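Local coordinates for stomatin operon partner protein (Pyrococcus horikoshii OT3, PDB 3WWV) that cleaves proteins near hydrophobic or aromatic residues as a membrane-bound serine protease, this chain being only its C-terminal OB-fold domain, at residues T16-L21 with G31-A36; G25-R30 with L60-E65; R37-G42 with R51-D56. One frame throughout, in Å; residues are numbered along the deposited sequence.

Contact 1: residues T16-L21 with G31-A36; sequences TVVEEL and GELWKA
Leu21 and Ala36 bury the most surface here, with Leu33 and Val18 close behind, in two separate apolar touches that together cover 138 Å². The chain from 18 to 21 runs within 12° of the direction taken from 33 to 36, yet the two are not paired: strand 24-29 lies between them in the sheet and takes backbone hydrogen bonds from both sides. Nearer the surface, Val18 CG2 meets Leu33 CD2 at 3.8 Å, the two side chains slanting across one another over the intervening strand, where Met26 touches both. Leu33 chi1 (-71°) sets CG beside the backbone N and lets the CD2 branch reach Val18. A classic beta bulge sets Val18 and Glu19 together opposite Met26, and the chain changes direction there. Beyond this turn the touch is buried: Leu21 CG is 4.2 Å from Ala36 O, and Leu21 CD2 lies 4.5 Å from Ala36 CB, a looser approach. Leu21 also rests on Ile44 and Val62, and Ala36 on Ile27. With side-chain hydrocarbon doing nearly all the touching, apart from the Ala36 carbonyl oxygen, the attraction is mainly dispersive, and the alignment of Val18 with Leu33 probably owes more to hydrogen-bonded strand 24-29.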
loop_
_atom_site.group_PDB
_atom_site.type_symbol
_atom_site.label_atom_id
_atom_site.label_comp_id
_atom_site.label_asym_id
_atom_site.label_seq_id
_atom_site.Cartn_x
_atom_site.Cartn_y
_atom_site.Cartn_z
ATOM N N THR A 16 -0.621 -6.637 11.914
ATOM C CA THR A 16 0.295 -7.668 12.360
ATOM C C THR A 16 -0.337 -8.992 12.012
ATOM O O THR A 16 -1.541 -9.177 12.216
ATOM C CB THR A 16 0.523 -7.570 13.874
ATOM O OG1 THR A 16 0.842 -6.215 14.209
ATOM C CG2 THR A 16 1.667 -8.471 14.326
ATOM N N VAL A 17 0.458 -9.898 11.447
ATOM C CA VAL A 17 -0.028 -11.233 11.133
ATOM C C VAL A 17 -0.322 -11.956 12.447
ATOM O O VAL A 17 0.535 -12.011 13.331
ATOM C CB VAL A 17 0.985 -12.048 10.300
ATOM C CG1 VAL A 17 0.448 -13.451 10.033
ATOM C CG2 VAL A 17 1.334 -11.340 8.991
ATOM N N VAL A 18 -1.541 -12.484 12.569
ATOM C CA VAL A 18 -1.937 -13.289 13.724
ATOM C C VAL A 18 -2.050 -14.769 13.344
ATOM O O VAL A 18 -1.869 -15.650 14.182
ATOM C CB VAL A 18 -3.214 -12.746 14.419
ATOM C CG1 VAL A 18 -2.940 -11.375 15.021
ATOM C CG2 VAL A 18 -4.377 -12.630 13.448
ATOM N N GLU A 19 -2.307 -15.033 12.066
ATOM C CA GLU A 19 -2.238 -16.385 11.528
ATOM C C GLU A 19 -1.519 -16.349 10.177
ATOM O O GLU A 19 -1.985 -15.696 9.241
ATOM C CB GLU A 19 -3.641 -16.987 11.389
ATOM C CG GLU A 19 -3.661 -18.356 10.735
ATOM C CD GLU A 19 -5.064 -18.914 10.597
ATOM O OE1 GLU A 19 -5.563 -19.519 11.570
ATOM O OE2 GLU A 19 -5.665 -18.757 9.517
ATOM N N GLU A 20 -0.394 -17.061 10.091
ATOM C CA GLU A 20 0.509 -17.029 8.928
ATOM C C GLU A 20 -0.205 -16.889 7.588
ATOM O O GLU A 20 -1.156 -17.626 7.296
ATOM C CB GLU A 20 1.430 -18.259 8.907
ATOM C CG GLU A 20 2.501 -18.225 7.827
ATOM C CD GLU A 20 3.402 -19.448 7.848
ATOM O OE1 GLU A 20 2.939 -20.557 7.480
ATOM O OE2 GLU A 20 4.590 -19.292 8.214
ATOM N N LEU A 21 0.281 -15.938 6.789
ATOM C CA LEU A 21 -0.185 -15.722 5.421
ATOM C C LEU A 21 0.578 -16.633 4.475
ATOM O O LEU A 21 1.752 -16.400 4.198
ATOM C CB LEU A 21 0.024 -14.259 5.019
ATOM C CG LEU A 21 -1.022 -13.223 5.411
ATOM C CD1 LEU A 21 -1.492 -13.344 6.854
ATOM C CD2 LEU A 21 -0.468 -11.845 5.148
ATOM N N GLY A 31 -8.018 -2.810 16.077
ATOM C CA GLY A 31 -8.361 -3.861 17.021
ATOM C C GLY A 31 -8.976 -5.070 16.347
ATOM O O GLY A 31 -9.148 -6.109 16.981
ATOM N N GLU A 32 -9.296 -4.930 15.061
ATOM C CA GLU A 32 -10.093 -5.909 14.323
ATOM C C GLU A 32 -9.272 -7.033 13.714
ATOM O O GLU A 32 -8.172 -6.812 13.196
ATOM C CB GLU A 32 -10.852 -5.230 13.174
ATOM C CG GLU A 32 -11.954 -4.255 13.555
ATOM C CD GLU A 32 -12.688 -3.736 12.322
ATOM O OE1 GLU A 32 -13.604 -4.438 11.819
ATOM O OE2 GLU A 32 -12.345 -2.628 11.847
ATOM N N LEU A 33 -9.838 -8.234 13.742
ATOM C CA LEU A 33 -9.295 -9.348 12.984
ATOM C C LEU A 33 -9.814 -9.294 11.556
ATOM O O LEU A 33 -11.013 -9.107 11.333
ATOM C CB LEU A 33 -9.689 -10.677 13.609
ATOM C CG LEU A 33 -9.063 -11.114 14.928
ATOM C CD1 LEU A 33 -9.633 -12.477 15.295
ATOM C CD2 LEU A 33 -7.545 -11.170 14.834
ATOM N N TRP A 34 -8.907 -9.468 10.594
ATOM C CA TRP A 34 -9.259 -9.514 9.178
ATOM C C TRP A 34 -8.646 -10.710 8.451
ATOM O O TRP A 34 -7.530 -11.132 8.758
ATOM C CB TRP A 34 -8.775 -8.248 8.481
ATOM C CG TRP A 34 -9.605 -7.055 8.724
ATOM C CD1 TRP A 34 -9.544 -6.217 9.793
ATOM C CD2 TRP A 34 -10.612 -6.528 7.851
ATOM N NE1 TRP A 34 -10.460 -5.206 9.651
ATOM C CE2 TRP A 34 -11.131 -5.375 8.468
ATOM C CE3 TRP A 34 -11.132 -6.928 6.611
ATOM C CZ2 TRP A 34 -12.153 -4.610 7.887
ATOM C CZ3 TRP A 34 -12.139 -6.166 6.030
ATOM C CH2 TRP A 34 -12.639 -5.022 6.668
ATOM N N LYS A 35 -9.383 -11.238 7.472
ATOM C CA LYS A 35 -8.819 -12.157 6.501
ATOM C C LYS A 35 -7.850 -11.346 5.657
ATOM O O LYS A 35 -8.118 -10.183 5.345
ATOM C CB LYS A 35 -9.904 -12.747 5.607
ATOM C CG LYS A 35 -10.761 -13.820 6.251
ATOM C CD LYS A 35 -11.816 -14.324 5.274
ATOM C CE LYS A 35 -12.324 -15.703 5.676
ATOM N NZ LYS A 35 -12.560 -16.585 4.491
ATOM N N ALA A 36 -6.722 -11.950 5.300
ATOM C CA ALA A 36 -5.700 -11.255 4.530
ATOM C C ALA A 36 -4.967 -12.204 3.596
ATOM O O ALA A 36 -4.944 -13.421 3.818
ATOM C CB ALA A 36 -4.717 -10.536 5.450
#

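Contact 2: residues G25-R30 with L60-E65; sequences GMIKVR and LIVVRE
Neither ring nor other flat group enters where Ile27 and Val29 meet Leu60 and Val62, so faces and edges give way to branched methyls; a flat side chain from outside, Trp34, touches Leu60. The axes of strands 25-29 and 60-64 pass 9.4 Å apart at 84°, almost at right angles, and only side chains bridge them, covering 129 Å². Ile27 is the central piece. Its CG1 stands between the backbone N and the carbonyl carbon (chi1 68°), and the extended chi2 then carries CD1 out toward strand 60-64. There Ile27 CD1 meets Leu60 CD1 at 3.7 Å, the two side chains crossing obliquely, and also Val62 CG1 at 3.8 Å, this time tip to tip. Leu60 CD1 and Val62 CG1 stand 5.4 Å apart, and Ile27 CD1 sits between them, touching both. Leu60 extends through its anti chi2 to present CD1, which also lies 4.1 Å from Val29 CG2. That valine methyl is itself 3.6 Å from Ile27 CD1, closing a compact triangle of three methyls. All four residues are buried, and the contact lies about 1 Å, centre to centre, from the middle of the chain: it is the heart of the hydrophobic core of the OB-fold barrel, where strands of facing walls pack nearly orthogonally. Around this core, Leu60 reaches Met55 and Val62 reaches Val50 on the antiparallel strand 49-56, while Ala36 of strand 32-38 packs on Ile27 and Leu13 on Val29. On the outer surface of strand 59-64, Val63 rests against Ile11 of the second subunit, so one strand lines the core and also borders the dimer interface.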
loop_
_atom_site.group_PDB
_atom_site.type_symbol
_atom_site.label_atom_id
_atom_site.label_comp_id
_atom_site.label_asym_id
_atom_site.label_seq_id
_atom_site.Cartn_x
_atom_site.Cartn_y
_atom_site.Cartn_z
ATOM N N GLY A 25 -4.386 -15.917 5.136
ATOM C CA GLY A 25 -4.331 -16.028 6.593
ATOM C C GLY A 25 -5.146 -14.948 7.278
ATOM O O GLY A 25 -6.171 -14.506 6.756
ATOM N N MET A 26 -4.655 -14.494 8.424
ATOM C CA MET A 26 -5.415 -13.637 9.300
ATOM C C MET A 26 -4.505 -12.536 9.841
ATOM O O MET A 26 -3.388 -12.817 10.273
ATOM C CB MET A 26 -5.957 -14.492 10.446
ATOM C CG MET A 26 -7.245 -14.005 11.069
ATOM S SD MET A 26 -8.679 -14.453 10.084
ATOM C CE MET A 26 -9.907 -13.356 10.792
ATOM N N ILE A 27 -4.963 -11.285 9.804
ATOM C CA ILE A 27 -4.196 -10.177 10.390
ATOM C C ILE A 27 -5.025 -9.338 11.363
ATOM O O ILE A 27 -6.258 -9.326 11.306
ATOM C CB ILE A 27 -3.550 -9.232 9.338
ATOM C CG1 ILE A 27 -4.613 -8.437 8.563
ATOM C CG2 ILE A 27 -2.600 -9.988 8.426
ATOM C CD1 ILE A 27 -4.032 -7.429 7.584
ATOM N N LYS A 28 -4.334 -8.641 12.258
ATOM C CA LYS A 28 -4.986 -7.698 13.139
ATOM C C LYS A 28 -4.667 -6.286 12.666
ATOM O O LYS A 28 -3.502 -5.910 12.560
ATOM C CB LYS A 28 -4.542 -7.914 14.585
ATOM C CG LYS A 28 -5.588 -7.489 15.608
ATOM C CD LYS A 28 -5.217 -7.967 17.007
ATOM C CE LYS A 28 -6.323 -7.682 18.014
ATOM N NZ LYS A 28 -7.535 -8.514 17.765
ATOM N N VAL A 29 -5.702 -5.524 12.333
ATOM C CA VAL A 29 -5.528 -4.130 11.951
ATOM C C VAL A 29 -6.442 -3.292 12.821
ATOM O O VAL A 29 -7.656 -3.517 12.845
ATOM C CB VAL A 29 -5.827 -3.870 10.461
ATOM C CG1 VAL A 29 -5.805 -2.380 10.164
ATOM C CG2 VAL A 29 -4.807 -4.570 9.585
ATOM N N ARG A 30 -5.841 -2.309 13.500
ATOM C CA ARG A 30 -6.456 -1.597 14.622
ATOM C C ARG A 30 -6.758 -2.651 15.696
ATOM O O ARG A 30 -5.843 -3.341 16.157
ATOM C CB ARG A 30 -7.696 -0.798 14.183
ATOM C CG ARG A 30 -7.403 0.268 13.131
ATOM C CD ARG A 30 -8.670 0.762 12.439
ATOM N NE ARG A 30 -9.359 -0.297 11.694
ATOM C CZ ARG A 30 -10.390 -0.108 10.869
ATOM N NH1 ARG A 30 -10.883 1.107 10.652
ATOM N NH2 ARG A 30 -10.930 -1.143 10.250
ATOM N N LEU A 60 -8.184 -8.443 3.017
ATOM C CA LEU A 60 -7.136 -7.420 2.850
ATOM C C LEU A 60 -5.936 -7.974 2.088
ATOM O O LEU A 60 -5.470 -9.074 2.373
ATOM C CB LEU A 60 -6.681 -6.879 4.208
ATOM C CG LEU A 60 -7.767 -6.328 5.119
ATOM C CD1 LEU A 60 -7.163 -5.837 6.425
ATOM C CD2 LEU A 60 -8.533 -5.212 4.430
ATOM N N ILE A 61 -5.451 -7.210 1.112
ATOM C CA ILE A 61 -4.251 -7.576 0.355
ATOM C C ILE A 61 -3.105 -6.757 0.906
ATOM O O ILE A 61 -3.211 -5.541 1.062
ATOM C CB ILE A 61 -4.457 -7.392 -1.158
ATOM C CG1 ILE A 61 -5.550 -8.362 -1.624
ATOM C CG2 ILE A 61 -3.171 -7.657 -1.945
ATOM C CD1 ILE A 61 -6.331 -7.855 -2.807
ATOM N N VAL A 62 -2.020 -7.443 1.250
ATOM C CA VAL A 62 -0.959 -6.863 2.058
ATOM C C VAL A 62 0.385 -7.241 1.462
ATOM O O VAL A 62 0.496 -8.261 0.767
ATOM C CB VAL A 62 -1.023 -7.352 3.528
ATOM C CG1 VAL A 62 -2.367 -7.029 4.171
ATOM C CG2 VAL A 62 -0.755 -8.843 3.634
ATOM N N VAL A 63 1.384 -6.398 1.709
ATOM C CA VAL A 63 2.798 -6.743 1.519
ATOM C C VAL A 63 3.444 -6.653 2.900
ATOM O O VAL A 63 2.902 -5.976 3.782
ATOM C CB VAL A 63 3.530 -5.793 0.521
ATOM C CG1 VAL A 63 2.938 -5.920 -0.883
ATOM C CG2 VAL A 63 3.492 -4.339 0.984
ATOM N N ARG A 64 4.577 -7.320 3.119
ATOM C CA ARG A 64 5.277 -7.085 4.383
ATOM C C ARG A 64 5.840 -5.684 4.408
ATOM O O ARG A 64 6.243 -5.144 3.378
ATOM C CB ARG A 64 6.358 -8.118 4.732
ATOM C CG ARG A 64 7.120 -8.751 3.588
ATOM C CD ARG A 64 8.415 -9.388 4.095
ATOM N NE ARG A 64 8.278 -10.057 5.381
ATOM C CZ ARG A 64 8.090 -11.366 5.537
ATOM N NH1 ARG A 64 8.019 -12.173 4.494
ATOM N NH2 ARG A 64 7.968 -11.867 6.751
ATOM N N GLU A 65 5.831 -5.093 5.593
ATOM C CA GLU A 65 6.301 -3.737 5.773
ATOM C C GLU A 65 7.776 -3.637 5.329
ATOM O O GLU A 65 8.581 -4.522 5.626
ATOM C CB GLU A 65 6.092 -3.334 7.238
ATOM C CG GLU A 65 6.596 -1.951 7.632
ATOM C CD GLU A 65 5.833 -0.807 6.986
ATOM O OE1 GLU A 65 5.076 -1.032 6.016
ATOM O OE2 GLU A 65 6.006 0.339 7.450
#

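Contact 3: residues R37-G42 with R51-D56; sequences RSKFNG and RVVDMD
Between Arg37 and Asp56 the CA atoms lie 9.2 Å apart, and between Lys39 and Val53 8.4 Å; the segments thus run in opposing senses without pairing, because strand 59-64 separates them. A classic beta bulge interrupts strand 49-56, placing Val53 and Asp54 together opposite Ile61, whereas residues after Ser38 form a loop in which Ser38 OG donates to Asn41 O. This is the 3-5-4 strand order of the OB fold, with Arg37 and Lys39 reaching over Ile61 on the middle strand. Arg37 starts with CG anti to its backbone N (chi1 -175°) and bends at chi3, so that its guanidinium meets Asp56 edge-on. Arg37 NH2 donates to Asp56 OD2 at 2.7 Å, fairly straight at 162° and close to the guanidinium plane, while Arg37 NH1 adds a weak bond to the same OD2 at 3.3 Å; together they form a salt bridge. NH2 approaches OD2 on its anti side, well off the carboxylate plane, the two planar groups being almost perpendicular at 89°. A methionine in place of Arg37 would probably leave Asp56 OD2 without its positive mate and its one good and one weak N-H donor. Further along, Lys39 CD lies 4.3 Å from Val53 CG2, and Ile11 of the second subunit packs on both residues.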
loop_
_atom_site.group_PDB
_atom_site.type_symbol
_atom_site.label_atom_id
_atom_site.label_comp_id
_atom_site.label_asym_id
_atom_site.label_seq_id
_atom_site.Cartn_x
_atom_site.Cartn_y
_atom_site.Cartn_z
ATOM N N ARG A 37 -4.375 -11.627 2.553
ATOM C CA ARG A 37 -3.676 -12.373 1.510
ATOM C C ARG A 37 -2.449 -11.556 1.106
ATOM O O ARG A 37 -2.572 -10.371 0.826
ATOM C CB ARG A 37 -4.624 -12.573 0.316
ATOM C CG ARG A 37 -4.095 -13.438 -0.814
ATOM C CD ARG A 37 -5.209 -13.877 -1.764
ATOM N NE ARG A 37 -5.638 -12.828 -2.701
ATOM C CZ ARG A 37 -6.896 -12.394 -2.858
ATOM N NH1 ARG A 37 -7.904 -12.898 -2.149
ATOM N NH2 ARG A 37 -7.152 -11.446 -3.746
ATOM N N SER A 38 -1.267 -12.163 1.103
ATOM C CA SER A 38 -0.079 -11.439 0.668
ATOM C C SER A 38 -0.104 -11.289 -0.843
ATOM O O SER A 38 -0.449 -12.235 -1.549
ATOM C CB SER A 38 1.200 -12.132 1.112
ATOM O OG SER A 38 1.285 -13.421 0.554
ATOM N N LYS A 39 0.248 -10.101 -1.331
ATOM C CA LYS A 39 0.165 -9.818 -2.765
ATOM C C LYS A 39 1.138 -10.627 -3.626
ATOM O O LYS A 39 0.746 -11.127 -4.673
ATOM C CB LYS A 39 0.332 -8.333 -3.057
ATOM C CG LYS A 39 -0.099 -7.977 -4.476
ATOM C CD LYS A 39 -0.002 -6.495 -4.751
ATOM C CE LYS A 39 -0.134 -6.244 -6.239
ATOM N NZ LYS A 39 -1.544 -6.308 -6.700
ATOM N N PHE A 40 2.392 -10.755 -3.195
ATOM C CA PHE A 40 3.394 -11.455 -4.010
ATOM C C PHE A 40 3.963 -12.653 -3.290
ATOM O O PHE A 40 4.049 -13.742 -3.869
ATOM C CB PHE A 40 4.586 -10.561 -4.347
ATOM C CG PHE A 40 4.219 -9.207 -4.828
ATOM C CD1 PHE A 40 3.872 -9.001 -6.156
ATOM C CD2 PHE A 40 4.265 -8.123 -3.959
ATOM C CE1 PHE A 40 3.552 -7.736 -6.606
ATOM C CE2 PHE A 40 3.954 -6.857 -4.403
ATOM C CZ PHE A 40 3.590 -6.665 -5.723
ATOM N N ASN A 41 4.392 -12.409 -2.043
ATOM C CA ASN A 41 5.081 -13.391 -1.204
ATOM C C ASN A 41 4.295 -14.677 -1.041
ATOM O O ASN A 41 3.077 -14.653 -0.911
ATOM C CB ASN A 41 5.388 -12.807 0.183
ATOM C CG ASN A 41 6.611 -11.895 0.195
ATOM O OD1 ASN A 41 6.952 -11.320 1.235
ATOM N ND2 ASN A 41 7.279 -11.758 -0.954
ATOM N N GLY A 42 5.001 -15.799 -1.053
ATOM C CA GLY A 42 4.378 -17.093 -0.817
ATOM C C GLY A 42 3.981 -17.287 0.640
ATOM O O GLY A 42 3.066 -18.071 0.922
ATOM N N ARG A 51 1.636 -4.109 5.447
ATOM C CA ARG A 51 1.004 -2.886 4.974
ATOM C C ARG A 51 -0.200 -3.254 4.108
ATOM O O ARG A 51 -0.082 -4.115 3.249
ATOM C CB ARG A 51 2.011 -2.118 4.118
ATOM C CG ARG A 51 1.628 -0.678 3.803
ATOM C CD ARG A 51 2.462 0.285 4.625
ATOM N NE ARG A 51 1.676 0.915 5.668
ATOM C CZ ARG A 51 2.182 1.617 6.677
ATOM N NH1 ARG A 51 3.493 1.765 6.810
ATOM N NH2 ARG A 51 1.369 2.162 7.566
ATOM N N VAL A 52 -1.340 -2.599 4.311
ATOM C CA VAL A 52 -2.530 -2.883 3.501
ATOM C C VAL A 52 -2.473 -2.102 2.178
ATOM O O VAL A 52 -2.423 -0.876 2.197
ATOM C CB VAL A 52 -3.850 -2.570 4.260
ATOM C CG1 VAL A 52 -5.056 -3.070 3.474
ATOM C CG2 VAL A 52 -3.843 -3.180 5.660
ATOM N N VAL A 53 -2.479 -2.804 1.044
ATOM C CA VAL A 53 -2.298 -2.156 -0.267
ATOM C C VAL A 53 -3.541 -2.184 -1.156
ATOM O O VAL A 53 -3.655 -1.386 -2.101
ATOM C CB VAL A 53 -1.071 -2.702 -1.049
ATOM C CG1 VAL A 53 0.219 -2.438 -0.276
ATOM C CG2 VAL A 53 -1.215 -4.189 -1.363
ATOM N N ASP A 54 -4.466 -3.096 -0.859
ATOM C CA ASP A 54 -5.712 -3.242 -1.624
ATOM C C ASP A 54 -6.712 -4.057 -0.823
ATOM O O ASP A 54 -6.408 -4.516 0.274
ATOM C CB ASP A 54 -5.442 -3.938 -2.963
ATOM C CG ASP A 54 -6.500 -3.645 -4.011
ATOM O OD1 ASP A 54 -7.446 -2.858 -3.764
ATOM O OD2 ASP A 54 -6.380 -4.217 -5.109
ATOM N N MET A 55 -7.904 -4.236 -1.382
ATOM C CA MET A 55 -8.944 -5.038 -0.754
ATOM C C MET A 55 -9.724 -5.819 -1.800
ATOM O O MET A 55 -10.053 -5.297 -2.859
ATOM C CB MET A 55 -9.893 -4.156 0.045
ATOM C CG MET A 55 -10.295 -4.760 1.372
ATOM S SD MET A 55 -11.537 -3.791 2.234
ATOM C CE MET A 55 -10.742 -2.205 2.232
ATOM N N ASP A 56 -10.009 -7.075 -1.474
ATOM C CA ASP A 56 -10.746 -7.995 -2.323
ATOM C C ASP A 56 -11.935 -8.495 -1.512
ATOM O O ASP A 56 -11.800 -9.418 -0.701
ATOM C CB ASP A 56 -9.843 -9.177 -2.687
ATOM C CG ASP A 56 -10.381 -10.002 -3.843
ATOM O OD1 ASP A 56 -11.344 -9.571 -4.522
ATOM O OD2 ASP A 56 -9.814 -11.085 -4.084
#

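The three contacts span one curled OB-fold sheet, ordered 14-19, 24-29, 32-38, 59-64, 49-56, with its first and last strands paired. Contact 2 lies near the centre of the chain; the centres of contacts 1 and 3 are about 5 and 7 Å from its own. Contacts 1 and 3, about 12 Å apart between centres, fall on opposite sides of the chain's centre but share strand 32-38. Along the chain, contact 1 closes before contact 3 opens, the segments of contacts 1 and 2 alternate, and contact 3 falls between the two segments of contact 2. The core thus joins early and late strands, while segments of contacts 2 and 3 also touch the second subunit, so strand 59-64 serves both core and dimer interface.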